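PDB 1YJG: surface protein VspA from Borrelia turicatae, which is an outer-membrane lipoprotein, represented by its core, whose gene is probably switched with those of antigenically distinct proteins to evade host immunity. Local coordinates for residues Thr19-Ile24 with Ser59-Lys64. Residues are numbered along the deposited sequence; the frame is centred on the assembly and turned at random.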
ATOM      1  N   THR A  19      -2.777   3.099   5.433  1.00 10.95           N
ATOM      2  CA  THR A  19      -2.003   1.938   5.010  1.00 13.61           C
ATOM      3  C   THR A  19      -1.140   2.285   3.791  1.00 13.13           C
ATOM      4  O   THR A  19       0.057   1.991   3.784  1.00 10.22           O
ATOM      5  CB  THR A  19      -2.921   0.771   4.701  1.00 13.01           C
ATOM      6  OG1 THR A  19      -3.416   0.218   5.936  1.00 16.50           O
ATOM      7  CG2 THR A  19      -2.149  -0.368   4.035  1.00  9.92           C
ATOM      8  N   LEU A  20      -1.740   2.912   2.777  1.00  8.93           N
ATOM      9  CA  LEU A  20      -0.994   3.296   1.580  1.00 11.00           C
ATOM     10  C   LEU A  20       0.236   4.170   1.917  1.00 13.16           C
ATOM     11  O   LEU A  20       1.294   4.002   1.320  1.00 10.15           O
ATOM     12  CB  LEU A  20      -1.885   4.045   0.600  1.00 12.59           C
ATOM     13  CG  LEU A  20      -2.965   3.224  -0.116  1.00 13.81           C
ATOM     14  CD1 LEU A  20      -3.724   4.111  -1.071  1.00 14.89           C
ATOM     15  CD2 LEU A  20      -2.362   2.043  -0.871  1.00 14.70           C
ATOM     16  N   VAL A  21       0.075   5.093   2.862  1.00  8.32           N
ATOM     17  CA  VAL A  21       1.143   5.988   3.277  1.00 12.39           C
ATOM     18  C   VAL A  21       2.280   5.186   3.935  1.00 11.62           C
ATOM     19  O   VAL A  21       3.450   5.377   3.606  1.00 11.51           O
ATOM     20  CB  VAL A  21       0.612   7.110   4.211  1.00  9.83           C
ATOM     21  CG1 VAL A  21       1.751   7.886   4.866  1.00  9.20           C
ATOM     22  CG2 VAL A  21      -0.288   8.056   3.434  1.00  7.25           C
ATOM     23  N   LYS A  22       1.912   4.271   4.825  1.00 11.38           N
ATOM     24  CA  LYS A  22       2.863   3.420   5.515  1.00 11.09           C
ATOM     25  C   LYS A  22       3.524   2.443   4.542  1.00 11.55           C
ATOM     26  O   LYS A  22       4.671   2.011   4.777  1.00 12.03           O
ATOM     27  CB  LYS A  22       2.181   2.628   6.632  1.00 10.62           C
ATOM     28  CG  LYS A  22       1.514   3.464   7.734  1.00 13.21           C
ATOM     29  CD  LYS A  22       2.457   4.485   8.365  1.00 13.90           C
ATOM     30  CE  LYS A  22       1.693   5.337   9.367  1.00 15.42           C
ATOM     31  NZ  LYS A  22       2.526   6.395   9.966  1.00 11.58           N
ATOM     32  N   SER A  23       2.815   2.107   3.460  1.00  5.97           N
ATOM     33  CA  SER A  23       3.311   1.176   2.441  1.00  5.56           C
ATOM     34  C   SER A  23       4.562   1.726   1.794  1.00  7.67           C
ATOM     35  O   SER A  23       5.374   0.960   1.293  1.00 10.71           O
ATOM     36  CB  SER A  23       2.237   0.836   1.382  1.00  6.91           C
ATOM     37  OG  SER A  23       2.150   1.775   0.316  1.00  3.12           O
ATOM     38  N   ILE A  24       4.712   3.051   1.807  1.00  9.21           N
ATOM     39  CA  ILE A  24       5.896   3.693   1.236  1.00 10.36           C
ATOM     40  C   ILE A  24       7.150   3.259   2.041  1.00 11.98           C
ATOM     41  O   ILE A  24       8.241   3.236   1.498  1.00 10.08           O
ATOM     42  CB  ILE A  24       5.754   5.235   1.194  1.00 10.45           C
ATOM     43  CG1 ILE A  24       4.427   5.670   0.546  1.00 11.47           C
ATOM     44  CG2 ILE A  24       6.939   5.854   0.450  1.00 11.98           C
ATOM     45  CD1 ILE A  24       4.157   5.107  -0.846  1.00 12.05           C
ATOM     46  N   SER A  59      -0.271   9.341  -5.322  1.00 16.28           N
ATOM     47  CA  SER A  59      -1.236   9.984  -6.216  1.00 15.83           C
ATOM     48  C   SER A  59      -2.595   9.386  -5.906  1.00 10.49           C
ATOM     49  O   SER A  59      -3.595  10.090  -5.919  1.00  7.18           O
ATOM     50  CB  SER A  59      -0.908   9.768  -7.697  1.00 17.06           C
ATOM     51  OG  SER A  59       0.219  10.535  -8.069  1.00 25.39           O
ATOM     52  N   ALA A  60      -2.621   8.082  -5.625  1.00 11.91           N
ATOM     53  CA  ALA A  60      -3.866   7.380  -5.290  1.00 10.77           C
ATOM     54  C   ALA A  60      -4.363   7.926  -3.963  1.00 10.57           C
ATOM     55  O   ALA A  60      -5.557   8.123  -3.782  1.00 12.05           O
ATOM     56  CB  ALA A  60      -3.646   5.875  -5.198  1.00  8.58           C
ATOM     57  N   VAL A  61      -3.430   8.169  -3.041  1.00  8.20           N
ATOM     58  CA  VAL A  61      -3.752   8.716  -1.730  1.00 10.50           C
ATOM     59  C   VAL A  61      -4.409  10.088  -1.876  1.00 10.79           C
ATOM     60  O   VAL A  61      -5.434  10.365  -1.252  1.00 14.44           O
ATOM     61  CB  VAL A  61      -2.479   8.884  -0.880  1.00  7.90           C
ATOM     62  CG1 VAL A  61      -2.727   9.836   0.284  1.00  9.58           C
ATOM     63  CG2 VAL A  61      -2.010   7.558  -0.380  1.00  6.98           C
ATOM     64  N   ASP A  62      -3.807  10.934  -2.707  1.00 10.51           N
ATOM     65  CA  ASP A  62      -4.309  12.287  -2.965  1.00 13.21           C
ATOM     66  C   ASP A  62      -5.739  12.261  -3.539  1.00 12.29           C
ATOM     67  O   ASP A  62      -6.589  13.053  -3.134  1.00 10.43           O
ATOM     68  CB  ASP A  62      -3.384  13.018  -3.943  1.00 16.17           C
ATOM     69  CG  ASP A  62      -3.582  14.525  -3.916  1.00 18.08           C
ATOM     70  OD1 ASP A  62      -3.058  15.188  -2.993  1.00 18.94           O
ATOM     71  OD2 ASP A  62      -4.244  15.130  -4.780  1.00 18.88           O
ATOM     72  N   THR A  63      -5.982  11.345  -4.469  1.00  8.25           N
ATOM     73  CA  THR A  63      -7.285  11.191  -5.103  1.00 11.10           C
ATOM     74  C   THR A  63      -8.329  10.760  -4.065  1.00 13.15           C
ATOM     75  O   THR A  63      -9.449  11.244  -4.084  1.00 14.46           O
ATOM     76  CB  THR A  63      -7.211  10.151  -6.229  1.00 12.09           C
ATOM     77  OG1 THR A  63      -6.339  10.619  -7.264  1.00 14.75           O
ATOM     78  CG2 THR A  63      -8.569   9.974  -6.931  1.00 14.43           C
ATOM     79  N   LYS A  64      -7.948   9.854  -3.166  1.00 16.19           N
ATOM     80  CA  LYS A  64      -8.847   9.358  -2.123  1.00 14.30           C
ATOM     81  C   LYS A  64      -9.196  10.445  -1.110  1.00 13.27           C
ATOM     82  O   LYS A  64     -10.294  10.473  -0.586  1.00 18.17           O
ATOM     83  CB  LYS A  64      -8.239   8.142  -1.415  1.00 13.24           C
ATOM     84  CG  LYS A  64      -8.178   6.885  -2.296  1.00 14.58           C
ATOM     85  CD  LYS A  64      -7.186   5.861  -1.782  1.00 12.94           C
ATOM     86  CE  LYS A  64      -7.034   4.688  -2.755  1.00 11.88           C
ATOM     87  NZ  LYS A  64      -8.174   3.756  -2.702  1.00  6.93           N
TER
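L20 and V61 form the tight part of this helix-helix contact. The two side chains lie alongside each other and point opposite ways, and V61 CG2 lies 3.6 Å from L20 CB. The same methyl, V61 CG2, is 3.9 Å from L20 CD1; it spans L20 from CB to the CD1 branch. V61 turns this methyl anti to its own carbonyl carbon, with CG1 anti to the backbone N (chi1 162°). The packing is looser at V21, whose CG2 is 4.2 Å from V61 CG2. A60 CB is a marginal neighbour of L20 CD1 at 4.5 Å.

The side toward solvent is at K64, which is partly exposed. Its aliphatic chain lies across the end of L20, roughly perpendicular to it, with K64 CE 3.8 Å from L20 CD1. The chain bends at its last torsion (chi4 -76°). NZ forms a salt bridge with D16, earlier on helix 2-28, and this charge pair also ties the same two helices. Between the two segments themselves the contact is apolar, with no hydrogen bond. Within 19-24, S23 OG donates to L20 O at 2.6 Å.

The two segments run antiparallel, their short axes at 161° and 10.1 Å apart at closest approach. They lie on helices 2-28 and 48-69, buried near the centre of the helical bundle. V21 also packs on helix 129-155, D62 reaches helix 76-98, and L20 meets T19 of the second subunit.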